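Local coordinates for Card1 endonuclease domain-containing protein (Vibrio cholerae, PDB 1XMX) that is of unknown function but carries a Card1-like endonuclease domain of the PD-(D/E)XK superfamily and may bind nucleic acid, at residues K303-E308 / Q377-A382; I34-Q39 / I62-N67; L22-V27 / Q139-I144; F344-H349 / I363-L368. One frame throughout, in Å; residues are numbered along the deposited sequence.

Overall arrangement
Along the chain come first 22-27 of contact 3, then contact 2, then 139-144 of contact 3, at strand ends and in loops around the N-terminal mixed sheet; contacts 1 and 4 follow in the Card1-like endonuclease domain. Contact 2 joins the ends of strands 30-35 and 56-61. Contact 3 lies at the passage between the two parts, its nearest atoms about 4 Å from those of contact 1. Contacts 1 and 4 share the second sheet, their centres about 18 Å apart, and contact 4 falls between the two halves of contact 1. Contacts 2 and 4 are about 48 Å apart, centre to centre, so an elongated molecule carries its probable nuclease domain beside a separate domain built on a mixed, largely parallel sheet.

Contact 1: K303-E308 / Q377-A382; sequences KLHIIE and QWFKAA
His305 of strand 303-308 turns the edge of its imidazole into the face of the Trp378 indole, and this aromatic meeting carries the contact. It is a T-shaped pair, the imidazole and the six-membered ring at 72° with centroids 4.6 Å apart. His305 CD2 does the touching, lying 3.5 Å from Trp378 CH2. Phe379 joins the cluster from another side, its ring edge at His305 CD2. Both ring nitrogens are engaged: ND1 donates to Lys303 O at 2.9 Å, in the plane of the ring, while NE2 is hydrogen-bonded to Arg338, which also makes a cation-pi contact with Trp378.

Apolar packing extends the patch along the strand. Ile307 CG1 sits 3.6 Å from Trp378 CZ3, and its CD1 approaches Phe379 CZ at 4.3 Å. Beyond the imidazole, Ala382 CB lies 3.7 Å from His305 CE1.

The polar part lies at Lys303. Its chain, extended beyond CG, brings NZ to Ala382 O at 3.1 Å, with the nitrogen above the carbonyl plane. A water links the same ammonium to Ala381 O, and NZ is also hydrogen-bonded to Asn121 O, its strongest polar partner.

Helix 371-380 thus lies on one face of the endonuclease sheet, with Trp378 on Met340 of strand 338-343 and Phe379 on Thr298 and Val300 of strand 288-300. On the other side of the strand, Leu304 packs against Leu332 of helix 321-333.

Contact 2: I34-Q39 / I62-N67; sequences IGDHTQ and IPAGSN
Gly35 and Ile62 meet in a backbone pairing where two turns leave the C-terminal ends of parallel strands 30-35 and 56-61, which with helix 40-52 form a beta-alpha-beta unit of the N-terminal sheet. Ile62 N donates to Gly35 O at 2.9 Å, and Gly35 also shares a backbone hydrogen bond with Phe60. One step further on, where the chains part, a water takes over: it accepts from His37 N at 2.7 Å and donates to Ile62 O at 2.9 Å.

Side chains pack beside this bond. Ile34 and Ile62 cross at about a right angle, CG2 to CG2 at 3.8 Å, and Ile62 continues onto Ile71, Ala74 and Ile75 of helix 68-85. Nearer the loops, Asp36 CB rests 3.7 Å from Ala64 CB.

Asp36 OD1 accepts from Thr38 OG1, two residues on, at 2.9 Å, while the Asp36 backbone N donates in plane to a lone pair of Gln39 OE1.

The other carboxylate oxygen, OD2, forms a salt bridge with Arg100 of helix 98-110. A buried aspartate with an arginine and a hydroxyl as partners probably stays ionised, tying the turn after strand 30-35 to that helix.

Contact 3: L22-V27 / Q139-I144; sequences LDHRTV and QDRITI
Arg141 lays its guanidinium flat on the imidazole of His24, the planes only 6° apart and the centres separated by 3.5 Å. NH2 lies over one face and is close to ND1 without bonding to it: this is stacking.

Gln139 makes the other polar links. Its OE1 accepts from His24 N at 2.9 Å, the donor standing above the carbonyl plane, and its own backbone N reaches Asp23 OD2 at 2.9 Å from above the carboxylate plane. The amide and the Asp23 carboxylate lie nearly parallel, 16° apart and stacked, with Asp23 OD1 3.3 Å from Gln139 CD. At the other end Leu22 CD1 meets Ile142 CB at 3.8 Å.

A second layer of bonds positions these groups. Arg141 bends at chi2 (-61°), which turns CD; its NE and NH2 then meet Gln139 OE1 side-on, in the guanidinium plane. That oxygen receives three N-H groups, and the two bonds from Arg141 fix the rotation of its guanidinium over His24. Arg25 also grips Asp23 side-on, but as a salt bridge with one nitrogen to each carboxylate oxygen: NE to OD1, NH2 to OD2 on a syn lone pair. OD1 also accepts Arg25 N through its anti lone pair, an Asx turn heading the type I beta turn from Asp23 to Thr26.

Arg25 NH2 bonds Gln137 O as well, tying the turn after helix 15-22 to the end of strand 136-137. On the far side, Ile142 packs on Val299 of strand 288-300 and on Tyr147 and Ile150 of helix 144-150, so the contact brings that turn up to the second sheet.

Contact 4: F344-H349 / I363-L368; sequences FRPLRH and IGPDEL
Leu347 comes down on Gly364 through two torsions that lie off the usual staggered values, chi1 -34° and chi2 108°, which bring CD1 to 3.6 Å from Gly364 CA. The glycine has no side chain in the way, and the methyl group occupies that side of the backbone. Phe344 has CG anti to the backbone N (chi1 176°), and its side chain sets off away from the 363-368 segment. Its CD1 still lies 4.1 Å from Leu368 CD1, the two side chains crossing at about a right angle, while the same Leu368 methyl lies 4.0 Å from Phe344 CA.

Between these two leucines, Pro365 spreads its ring along the backbone of the other segment. CB lies 3.3 Å from Phe344 O, CD 3.4 Å from Arg345 O, and CG 3.5 Å from Pro346 N, so three successive ring carbons each meet a different residue. Pro346 CD also approaches Pro365 CG, the two side chains crossing at about a right angle. No hydrogen bond joins the two segments; van der Waals contact does the work. The 363-368 segment keeps its own shape through Glu367 N, bonded to Gly364 O at 3.0 Å.

Outside the pair, Phe344 makes an edge-to-face contact with Trp253 and packs on Ala181 and Leu188 of helix 181-201, while Pro365 rests on Leu182 of the same helix.

Strand 338-343, helix 349-358 and parallel strand 361-363 form a beta-alpha-beta crossover at the edge of the endonuclease sheet; 344-349 opens it and 363-368 leaves its second strand, consistent with the mixed alpha/beta core of the PD-(D/E)XK fold.

Contact 1: K303-E308 / Q377-A382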
loop_
_atom_site.group_PDB
_atom_site.type_symbol
_atom_site.label_atom_id
_atom_site.label_comp_id
_atom_site.label_asym_id
_atom_site.label_seq_id
_atom_site.Cartn_x
_atom_site.Cartn_y
_atom_site.Cartn_z
ATOM N N LYS A 303 3.838 5.055 4.652
ATOM C CA LYS A 303 4.366 4.503 3.388
ATOM C C LYS A 303 3.489 3.309 2.880
ATOM O O LYS A 303 3.190 2.361 3.651
ATOM C CB LYS A 303 5.768 3.999 3.612
ATOM C CG LYS A 303 6.666 4.965 4.251
ATOM C CD LYS A 303 8.023 4.365 4.580
ATOM C CE LYS A 303 8.762 5.365 5.435
ATOM N NZ LYS A 303 10.079 4.877 5.745
ATOM N N LEU A 304 3.111 3.335 1.596
ATOM C CA LEU A 304 2.278 2.232 1.006
ATOM C C LEU A 304 3.118 0.980 0.922
ATOM O O LEU A 304 4.239 1.029 0.410
ATOM C CB LEU A 304 1.786 2.599 -0.393
ATOM C CG LEU A 304 0.838 1.587 -1.051
ATOM C CD1 LEU A 304 -0.577 1.582 -0.366
ATOM C CD2 LEU A 304 0.751 1.830 -2.541
ATOM N N HIS A 305 2.612 -0.117 1.493
ATOM C CA HIS A 305 3.269 -1.441 1.424
ATOM C C HIS A 305 2.336 -2.412 0.703
ATOM O O HIS A 305 1.204 -2.655 1.162
ATOM C CB HIS A 305 3.497 -2.018 2.805
ATOM C CG HIS A 305 4.684 -1.442 3.504
ATOM N ND1 HIS A 305 4.800 -0.092 3.781
ATOM C CD2 HIS A 305 5.824 -2.016 3.937
ATOM C CE1 HIS A 305 5.955 0.129 4.385
ATOM N NE2 HIS A 305 6.593 -1.025 4.505
ATOM N N ILE A 306 2.812 -2.939 -0.421
ATOM C CA ILE A 306 2.055 -3.926 -1.203
ATOM C C ILE A 306 2.672 -5.331 -1.148
ATOM O O ILE A 306 3.884 -5.546 -1.375
ATOM C CB ILE A 306 1.998 -3.543 -2.706
ATOM C CG1 ILE A 306 1.401 -2.166 -2.903
ATOM C CG2 ILE A 306 1.093 -4.575 -3.526
ATOM C CD1 ILE A 306 1.758 -1.667 -4.332
ATOM N N ILE A 307 1.806 -6.309 -0.956
ATOM C CA ILE A 307 2.252 -7.688 -0.920
ATOM C C ILE A 307 1.517 -8.454 -2.022
ATOM O O ILE A 307 0.257 -8.473 -2.051
ATOM C CB ILE A 307 1.957 -8.314 0.452
ATOM C CG1 ILE A 307 2.601 -7.481 1.553
ATOM C CG2 ILE A 307 2.482 -9.800 0.492
ATOM C CD1 ILE A 307 2.137 -7.861 2.964
ATOM N N GLU A 308 2.302 -9.033 -2.935
ATOM C CA GLU A 308 1.769 -9.949 -3.921
ATOM C C GLU A 308 1.970 -11.345 -3.348
ATOM O O GLU A 308 3.081 -11.671 -2.889
ATOM C CB GLU A 308 2.568 -9.895 -5.220
ATOM C CG GLU A 308 1.872 -10.667 -6.355
ATOM C CD GLU A 308 2.453 -10.371 -7.717
ATOM O OE1 GLU A 308 3.223 -9.393 -7.832
ATOM O OE2 GLU A 308 2.154 -11.124 -8.685
ATOM N N GLN A 377 9.275 -8.052 10.766
ATOM C CA GLN A 377 10.528 -7.446 10.411
ATOM C C GLN A 377 10.378 -6.440 9.276
ATOM O O GLN A 377 10.930 -5.331 9.373
ATOM C CB GLN A 377 11.547 -8.516 10.069
ATOM C CG GLN A 377 11.829 -9.397 11.300
ATOM C CD GLN A 377 12.709 -10.608 11.001
ATOM O OE1 GLN A 377 12.802 -11.083 9.856
ATOM N NE2 GLN A 377 13.290 -11.156 12.031
ATOM N N TRP A 378 9.605 -6.787 8.240
ATOM C CA TRP A 378 9.478 -5.948 7.036
ATOM C C TRP A 378 8.803 -4.666 7.465
ATOM O O TRP A 378 9.268 -3.555 7.096
ATOM C CB TRP A 378 8.621 -6.613 5.965
ATOM C CG TRP A 378 8.571 -5.914 4.625
ATOM C CD1 TRP A 378 9.632 -5.449 3.888
ATOM C CD2 TRP A 378 7.394 -5.659 3.857
ATOM N NE1 TRP A 378 9.161 -4.839 2.713
ATOM C CE2 TRP A 378 7.792 -4.991 2.674
ATOM C CE3 TRP A 378 6.031 -5.908 4.060
ATOM C CZ2 TRP A 378 6.877 -4.614 1.706
ATOM C CZ3 TRP A 378 5.134 -5.502 3.114
ATOM C CH2 TRP A 378 5.567 -4.884 1.930
ATOM N N PHE A 379 7.769 -4.809 8.305
ATOM C CA PHE A 379 7.006 -3.636 8.764
ATOM C C PHE A 379 7.766 -2.752 9.764
ATOM O O PHE A 379 7.503 -1.539 9.837
ATOM C CB PHE A 379 5.703 -4.040 9.412
ATOM C CG PHE A 379 4.702 -4.659 8.459
ATOM C CD1 PHE A 379 4.534 -4.154 7.164
ATOM C CD2 PHE A 379 3.924 -5.754 8.856
ATOM C CE1 PHE A 379 3.562 -4.693 6.294
ATOM C CE2 PHE A 379 2.939 -6.298 7.976
ATOM C CZ PHE A 379 2.768 -5.773 6.701
ATOM N N LYS A 380 8.622 -3.362 10.585
ATOM C CA LYS A 380 9.500 -2.613 11.487
ATOM C C LYS A 380 10.447 -1.734 10.674
ATOM O O LYS A 380 10.657 -0.572 11.032
ATOM C CB LYS A 380 10.306 -3.506 12.435
ATOM C CG LYS A 380 9.392 -4.337 13.373
ATOM C CD LYS A 380 10.082 -4.749 14.663
ATOM C CE LYS A 380 9.904 -6.276 14.891
ATOM N NZ LYS A 380 10.243 -6.748 16.259
ATOM N N ALA A 381 11.008 -2.295 9.607
ATOM C CA ALA A 381 11.880 -1.539 8.720
ATOM C C ALA A 381 11.227 -0.302 8.135
ATOM O O ALA A 381 11.936 0.609 7.735
ATOM C CB ALA A 381 12.521 -2.423 7.657
ATOM N N ALA A 382 9.896 -0.201 8.142
ATOM C CA ALA A 382 9.254 1.056 7.731
ATOM C C ALA A 382 9.524 2.265 8.675
ATOM O O ALA A 382 9.232 3.419 8.311
ATOM C CB ALA A 382 7.697 0.870 7.510
HETATM O O HOH W 1 11.275 2.074 4.901
#

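Contact 2: I34-Q39 / I62-N67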
loop_
_atom_site.group_PDB
_atom_site.type_symbol
_atom_site.label_atom_id
_atom_site.label_comp_id
_atom_site.label_asym_id
_atom_site.label_seq_id
_atom_site.Cartn_x
_atom_site.Cartn_y
_atom_site.Cartn_z
ATOM N N ILE A 34 1.359 25.460 -3.896
ATOM C CA ILE A 34 1.976 26.234 -4.964
ATOM C C ILE A 34 2.363 25.228 -6.067
ATOM O O ILE A 34 2.877 24.170 -5.759
ATOM C CB ILE A 34 3.241 26.939 -4.442
ATOM C CG1 ILE A 34 2.855 28.125 -3.562
ATOM C CG2 ILE A 34 4.169 27.428 -5.601
ATOM C CD1 ILE A 34 3.939 28.511 -2.585
ATOM N N GLY A 35 2.055 25.510 -7.336
ATOM C CA GLY A 35 2.365 24.567 -8.416
ATOM C C GLY A 35 2.254 25.297 -9.752
ATOM O O GLY A 35 1.779 26.438 -9.805
ATOM N N ASP A 36 2.665 24.646 -10.840
ATOM C CA ASP A 36 2.423 25.202 -12.156
ATOM C C ASP A 36 1.125 24.686 -12.762
ATOM O O ASP A 36 0.497 23.781 -12.199
ATOM C CB ASP A 36 3.628 24.991 -13.064
ATOM C CG ASP A 36 3.809 23.548 -13.495
ATOM O OD1 ASP A 36 2.847 22.791 -13.619
ATOM O OD2 ASP A 36 4.942 23.162 -13.757
ATOM N N HIS A 37 0.709 25.258 -13.888
ATOM C CA HIS A 37 -0.598 24.918 -14.415
ATOM C C HIS A 37 -0.819 23.438 -14.661
ATOM O O HIS A 37 -1.897 22.927 -14.351
ATOM C CB HIS A 37 -1.017 25.754 -15.622
ATOM C CG HIS A 37 -2.410 25.443 -16.069
ATOM N ND1 HIS A 37 -3.524 25.756 -15.305
ATOM C CD2 HIS A 37 -2.878 24.789 -17.162
ATOM C CE1 HIS A 37 -4.613 25.312 -15.908
ATOM N NE2 HIS A 37 -4.254 24.743 -17.048
ATOM N N THR A 38 0.191 22.727 -15.167
ATOM C CA THR A 38 0.055 21.311 -15.444
ATOM C C THR A 38 -0.108 20.465 -14.143
ATOM O O THR A 38 -0.358 19.296 -14.211
ATOM C CB THR A 38 1.251 20.724 -16.235
ATOM O OG1 THR A 38 2.345 20.526 -15.340
ATOM C CG2 THR A 38 1.661 21.607 -17.401
ATOM N N GLN A 39 0.040 21.056 -12.978
ATOM C CA GLN A 39 -0.124 20.303 -11.752
ATOM C C GLN A 39 -1.525 20.500 -11.123
ATOM O O GLN A 39 -1.773 20.043 -10.002
ATOM C CB GLN A 39 0.983 20.710 -10.770
ATOM C CG GLN A 39 2.323 20.251 -11.261
ATOM C CD GLN A 39 3.437 20.698 -10.363
ATOM O OE1 GLN A 39 3.542 21.893 -10.056
ATOM N NE2 GLN A 39 4.241 19.752 -9.884
ATOM N N ILE A 62 2.403 29.276 -9.934
ATOM C CA ILE A 62 3.582 30.005 -10.316
ATOM C C ILE A 62 3.804 29.780 -11.789
ATOM O O ILE A 62 3.256 28.880 -12.390
ATOM C CB ILE A 62 4.841 29.566 -9.549
ATOM C CG1 ILE A 62 4.843 28.057 -9.393
ATOM C CG2 ILE A 62 4.912 30.255 -8.102
ATOM C CD1 ILE A 62 6.240 27.405 -9.276
ATOM N N PRO A 63 4.644 30.605 -12.380
ATOM C CA PRO A 63 4.906 30.349 -13.765
ATOM C C PRO A 63 5.730 29.072 -13.830
ATOM O O PRO A 63 6.355 28.664 -12.861
ATOM C CB PRO A 63 5.679 31.607 -14.219
ATOM C CG PRO A 63 6.204 32.255 -12.977
ATOM C CD PRO A 63 5.393 31.754 -11.820
ATOM N N ALA A 64 5.686 28.412 -14.951
ATOM C CA ALA A 64 6.269 27.067 -15.074
ATOM C C ALA A 64 7.770 27.030 -15.468
ATOM O O ALA A 64 8.443 26.045 -15.215
ATOM C CB ALA A 64 5.419 26.236 -16.057
ATOM N N GLY A 65 8.296 28.092 -16.059
ATOM C CA GLY A 65 9.720 28.145 -16.369
ATOM C C GLY A 65 10.649 28.037 -15.174
ATOM O O GLY A 65 10.222 28.050 -13.991
ATOM N N SER A 66 11.930 27.927 -15.471
ATOM C CA SER A 66 12.953 27.780 -14.451
ATOM C C SER A 66 13.444 29.118 -13.887
ATOM O O SER A 66 14.210 29.099 -12.933
ATOM C CB SER A 66 14.144 27.043 -15.055
ATOM O OG SER A 66 14.593 27.759 -16.213
ATOM N N ASN A 67 13.025 30.254 -14.468
ATOM C CA ASN A 67 13.338 31.604 -13.933
ATOM C C ASN A 67 12.826 31.798 -12.504
ATOM O O ASN A 67 11.613 31.891 -12.267
ATOM C CB ASN A 67 12.850 32.735 -14.873
ATOM C CG ASN A 67 13.340 34.161 -14.451
ATOM O OD1 ASN A 67 13.647 34.440 -13.286
ATOM N ND2 ASN A 67 13.386 35.078 -15.436
HETATM O O HOH W 2 1.846 27.644 -14.612
#

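Contact 3: L22-V27 / Q139-I144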
loop_
_atom_site.group_PDB
_atom_site.type_symbol
_atom_site.label_atom_id
_atom_site.label_comp_id
_atom_site.label_asym_id
_atom_site.label_seq_id
_atom_site.Cartn_x
_atom_site.Cartn_y
_atom_site.Cartn_z
ATOM N N LEU A 22 -3.194 15.659 8.511
ATOM C CA LEU A 22 -4.013 14.604 9.077
ATOM C C LEU A 22 -3.671 14.259 10.537
ATOM O O LEU A 22 -4.407 13.488 11.206
ATOM C CB LEU A 22 -3.953 13.335 8.183
ATOM C CG LEU A 22 -4.309 13.467 6.700
ATOM C CD1 LEU A 22 -4.264 12.118 6.026
ATOM C CD2 LEU A 22 -5.704 14.127 6.495
ATOM N N ASP A 23 -2.525 14.765 11.003
ATOM C CA ASP A 23 -2.000 14.462 12.333
ATOM C C ASP A 23 -2.958 15.238 13.203
ATOM O O ASP A 23 -3.226 16.420 12.959
ATOM C CB ASP A 23 -0.585 15.088 12.444
ATOM C CG ASP A 23 0.124 14.753 13.708
ATOM O OD1 ASP A 23 -0.410 14.926 14.826
ATOM O OD2 ASP A 23 1.238 14.227 13.606
ATOM N N HIS A 24 -3.448 14.622 14.259
ATOM C CA HIS A 24 -4.420 15.310 15.131
ATOM C C HIS A 24 -3.812 16.477 15.882
ATOM O O HIS A 24 -4.564 17.306 16.425
ATOM C CB HIS A 24 -4.963 14.327 16.181
ATOM C CG HIS A 24 -5.833 13.256 15.606
ATOM N ND1 HIS A 24 -6.524 12.355 16.390
ATOM C CD2 HIS A 24 -6.133 12.952 14.326
ATOM C CE1 HIS A 24 -7.202 11.528 15.611
ATOM N NE2 HIS A 24 -6.991 11.882 14.355
ATOM N N ARG A 25 -2.478 16.520 15.980
ATOM C CA ARG A 25 -1.818 17.601 16.743
ATOM C C ARG A 25 -1.693 18.915 15.974
ATOM O O ARG A 25 -1.455 19.956 16.572
ATOM C CB ARG A 25 -0.456 17.150 17.267
ATOM C CG ARG A 25 -0.552 15.937 18.200
ATOM C CD ARG A 25 0.822 15.328 18.458
ATOM N NE ARG A 25 1.391 14.884 17.186
ATOM C CZ ARG A 25 2.557 14.256 17.066
ATOM N NH1 ARG A 25 3.295 14.052 18.160
ATOM N NH2 ARG A 25 2.985 13.840 15.862
ATOM N N THR A 26 -1.860 18.870 14.653
ATOM C CA THR A 26 -1.680 20.052 13.796
ATOM C C THR A 26 -2.927 20.878 13.924
ATOM O O THR A 26 -4.049 20.353 13.844
ATOM C CB THR A 26 -1.394 19.639 12.337
ATOM O OG1 THR A 26 -0.225 18.825 12.332
ATOM C CG2 THR A 26 -1.174 20.848 11.363
ATOM N N VAL A 27 -2.723 22.160 14.220
ATOM C CA VAL A 27 -3.796 23.132 14.366
ATOM C C VAL A 27 -4.374 23.542 12.980
ATOM O O VAL A 27 -5.602 23.513 12.782
ATOM C CB VAL A 27 -3.256 24.339 15.187
ATOM C CG1 VAL A 27 -4.270 25.486 15.276
ATOM C CG2 VAL A 27 -2.879 23.858 16.629
ATOM N N GLN A 139 1.891 11.486 12.761
ATOM C CA GLN A 139 1.003 10.375 13.108
ATOM C C GLN A 139 0.677 9.637 11.822
ATOM O O GLN A 139 0.847 10.201 10.735
ATOM C CB GLN A 139 -0.288 10.897 13.734
ATOM C CG GLN A 139 -0.051 11.544 15.086
ATOM C CD GLN A 139 -1.333 11.937 15.752
ATOM O OE1 GLN A 139 -2.369 12.042 15.110
ATOM N NE2 GLN A 139 -1.284 12.110 17.058
ATOM N N ASP A 140 0.118 8.433 11.962
ATOM C CA ASP A 140 -0.140 7.509 10.881
ATOM C C ASP A 140 -1.637 7.420 10.659
ATOM O O ASP A 140 -2.305 6.626 11.288
ATOM C CB ASP A 140 0.446 6.142 11.264
ATOM C CG ASP A 140 1.976 6.199 11.419
ATOM O OD1 ASP A 140 2.529 6.956 10.627
ATOM O OD2 ASP A 140 2.595 5.550 12.320
ATOM N N ARG A 141 -2.158 8.238 9.751
ATOM C CA ARG A 141 -3.601 8.456 9.578
ATOM C C ARG A 141 -4.104 8.200 8.162
ATOM O O ARG A 141 -5.228 7.748 7.963
ATOM C CB ARG A 141 -3.943 9.913 9.917
ATOM C CG ARG A 141 -3.623 10.341 11.375
ATOM C CD ARG A 141 -4.375 9.541 12.345
ATOM N NE ARG A 141 -4.088 10.033 13.691
ATOM C CZ ARG A 141 -4.565 9.493 14.804
ATOM N NH1 ARG A 141 -5.329 8.408 14.736
ATOM N NH2 ARG A 141 -4.263 10.042 15.988
ATOM N N ILE A 142 -3.314 8.560 7.168
ATOM C CA ILE A 142 -3.686 8.350 5.759
ATOM C C ILE A 142 -4.016 6.880 5.463
ATOM O O ILE A 142 -3.409 5.946 6.025
ATOM C CB ILE A 142 -2.585 8.935 4.810
ATOM C CG1 ILE A 142 -3.159 9.300 3.433
ATOM C CG2 ILE A 142 -1.331 8.033 4.715
ATOM C CD1 ILE A 142 -2.084 9.428 2.427
ATOM N N THR A 143 -5.034 6.663 4.618
ATOM C CA THR A 143 -5.449 5.317 4.264
ATOM C C THR A 143 -4.926 4.919 2.904
ATOM O O THR A 143 -4.436 5.745 2.161
ATOM C CB THR A 143 -6.956 5.249 4.177
ATOM O OG1 THR A 143 -7.376 6.158 3.147
ATOM C CG2 THR A 143 -7.557 5.612 5.508
ATOM N N ILE A 144 -5.041 3.632 2.577
ATOM C CA ILE A 144 -4.785 3.099 1.199
ATOM C C ILE A 144 -5.602 3.837 0.140
ATOM O O ILE A 144 -5.099 4.166 -0.939
ATOM C CB ILE A 144 -5.139 1.580 1.104
ATOM C CG1 ILE A 144 -4.274 0.775 2.064
ATOM C CG2 ILE A 144 -5.012 1.060 -0.388
ATOM C CD1 ILE A 144 -4.848 -0.555 2.530
#

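Contact 4: F344-H349 / I363-L368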
loop_
_atom_site.group_PDB
_atom_site.type_symbol
_atom_site.label_atom_id
_atom_site.label_comp_id
_atom_site.label_asym_id
_atom_site.label_seq_id
_atom_site.Cartn_x
_atom_site.Cartn_y
_atom_site.Cartn_z
ATOM N N PHE A 344 4.597 -19.378 -2.343
ATOM C CA PHE A 344 4.415 -20.698 -1.804
ATOM C C PHE A 344 5.423 -21.679 -2.401
ATOM O O PHE A 344 5.855 -22.632 -1.712
ATOM C CB PHE A 344 2.973 -21.130 -2.083
ATOM C CG PHE A 344 2.646 -22.551 -1.653
ATOM C CD1 PHE A 344 2.551 -22.885 -0.301
ATOM C CD2 PHE A 344 2.395 -23.521 -2.590
ATOM C CE1 PHE A 344 2.238 -24.192 0.103
ATOM C CE2 PHE A 344 2.085 -24.812 -2.194
ATOM C CZ PHE A 344 2.010 -25.149 -0.849
ATOM N N ARG A 345 5.835 -21.436 -3.650
ATOM C CA ARG A 345 6.772 -22.295 -4.321
ATOM C C ARG A 345 8.184 -21.731 -4.281
ATOM O O ARG A 345 8.360 -20.538 -4.204
ATOM C CB ARG A 345 6.317 -22.524 -5.776
ATOM C CG ARG A 345 4.896 -23.197 -5.945
ATOM C CD ARG A 345 4.972 -24.711 -6.251
ATOM N NE ARG A 345 5.289 -25.552 -5.072
ATOM C CZ ARG A 345 6.270 -26.471 -4.994
ATOM N NH1 ARG A 345 7.053 -26.729 -6.037
ATOM N NH2 ARG A 345 6.479 -27.145 -3.859
ATOM N N PRO A 346 9.206 -22.604 -4.370
ATOM C CA PRO A 346 10.620 -22.206 -4.299
ATOM C C PRO A 346 10.919 -21.096 -5.291
ATOM O O PRO A 346 10.295 -21.009 -6.323
ATOM C CB PRO A 346 11.374 -23.482 -4.693
ATOM C CG PRO A 346 10.403 -24.600 -4.387
ATOM C CD PRO A 346 9.028 -24.059 -4.515
ATOM N N LEU A 347 11.870 -20.230 -4.969
ATOM C CA LEU A 347 12.234 -19.169 -5.896
ATOM C C LEU A 347 13.604 -19.448 -6.521
ATOM O O LEU A 347 14.573 -19.706 -5.830
ATOM C CB LEU A 347 12.223 -17.827 -5.176
ATOM C CG LEU A 347 11.165 -17.709 -4.077
ATOM C CD1 LEU A 347 11.812 -17.741 -2.645
ATOM C CD2 LEU A 347 10.342 -16.476 -4.317
ATOM N N ARG A 348 13.660 -19.448 -7.839
ATOM C CA ARG A 348 14.917 -19.642 -8.549
ATOM C C ARG A 348 15.917 -18.496 -8.185
ATOM O O ARG A 348 15.487 -17.411 -7.774
ATOM C CB ARG A 348 14.570 -19.766 -10.034
ATOM C CG ARG A 348 15.691 -19.662 -11.036
ATOM C CD ARG A 348 15.064 -19.430 -12.402
ATOM N NE ARG A 348 13.929 -20.329 -12.649
ATOM C CZ ARG A 348 12.669 -19.922 -12.826
ATOM N NH1 ARG A 348 12.374 -18.617 -12.774
ATOM N NH2 ARG A 348 11.701 -20.815 -13.075
ATOM N N HIS A 349 17.226 -18.746 -8.254
ATOM C CA HIS A 349 18.199 -17.723 -7.855
ATOM C C HIS A 349 18.184 -16.430 -8.670
ATOM O O HIS A 349 18.469 -15.359 -8.134
ATOM C CB HIS A 349 19.627 -18.248 -7.712
ATOM C CG HIS A 349 20.147 -18.110 -6.317
ATOM N ND1 HIS A 349 20.682 -16.931 -5.833
ATOM C CD2 HIS A 349 20.139 -18.974 -5.274
ATOM C CE1 HIS A 349 21.014 -17.092 -4.560
ATOM N NE2 HIS A 349 20.684 -18.319 -4.196
ATOM N N ILE A 363 9.297 -13.486 0.621
ATOM C CA ILE A 363 9.135 -14.606 1.555
ATOM C C ILE A 363 8.807 -15.902 0.759
ATOM O O ILE A 363 7.737 -16.026 0.143
ATOM C CB ILE A 363 8.066 -14.348 2.635
ATOM C CG1 ILE A 363 8.462 -13.158 3.541
ATOM C CG2 ILE A 363 7.888 -15.572 3.523
ATOM C CD1 ILE A 363 7.324 -12.807 4.584
ATOM N N GLY A 364 9.733 -16.836 0.764
ATOM C CA GLY A 364 9.471 -18.099 0.094
ATOM C C GLY A 364 9.059 -19.210 1.046
ATOM O O GLY A 364 8.848 -18.994 2.278
ATOM N N PRO A 365 8.922 -20.429 0.475
ATOM C CA PRO A 365 8.392 -21.580 1.215
ATOM C C PRO A 365 9.154 -21.867 2.496
ATOM O O PRO A 365 8.564 -22.235 3.488
ATOM C CB PRO A 365 8.533 -22.746 0.211
ATOM C CG PRO A 365 9.424 -22.233 -0.892
ATOM C CD PRO A 365 9.235 -20.757 -0.931
ATOM N N ASP A 366 10.463 -21.707 2.487
ATOM C CA ASP A 366 11.258 -22.064 3.646
ATOM C C ASP A 366 10.883 -21.170 4.840
ATOM O O ASP A 366 10.802 -21.626 6.011
ATOM C CB ASP A 366 12.745 -21.959 3.301
ATOM C CG ASP A 366 13.197 -23.036 2.298
ATOM O OD1 ASP A 366 12.532 -24.110 2.185
ATOM O OD2 ASP A 366 14.225 -22.799 1.615
ATOM N N GLU A 367 10.590 -19.910 4.536
ATOM C CA GLU A 367 10.313 -18.932 5.568
ATOM C C GLU A 367 8.849 -18.756 5.845
ATOM O O GLU A 367 8.466 -17.996 6.742
ATOM C CB GLU A 367 10.928 -17.630 5.131
ATOM C CG GLU A 367 12.319 -17.940 4.670
ATOM C CD GLU A 367 12.792 -16.935 3.699
ATOM O OE1 GLU A 367 13.253 -15.895 4.232
ATOM O OE2 GLU A 367 12.674 -17.183 2.446
ATOM N N LEU A 368 8.019 -19.453 5.083
ATOM C CA LEU A 368 6.588 -19.361 5.346
ATOM C C LEU A 368 6.168 -19.842 6.730
ATOM O O LEU A 368 5.150 -19.375 7.286
ATOM C CB LEU A 368 5.780 -20.073 4.268
ATOM C CG LEU A 368 5.506 -19.329 2.981
ATOM C CD1 LEU A 368 4.714 -20.309 2.126
ATOM C CD2 LEU A 368 4.681 -18.052 3.273
#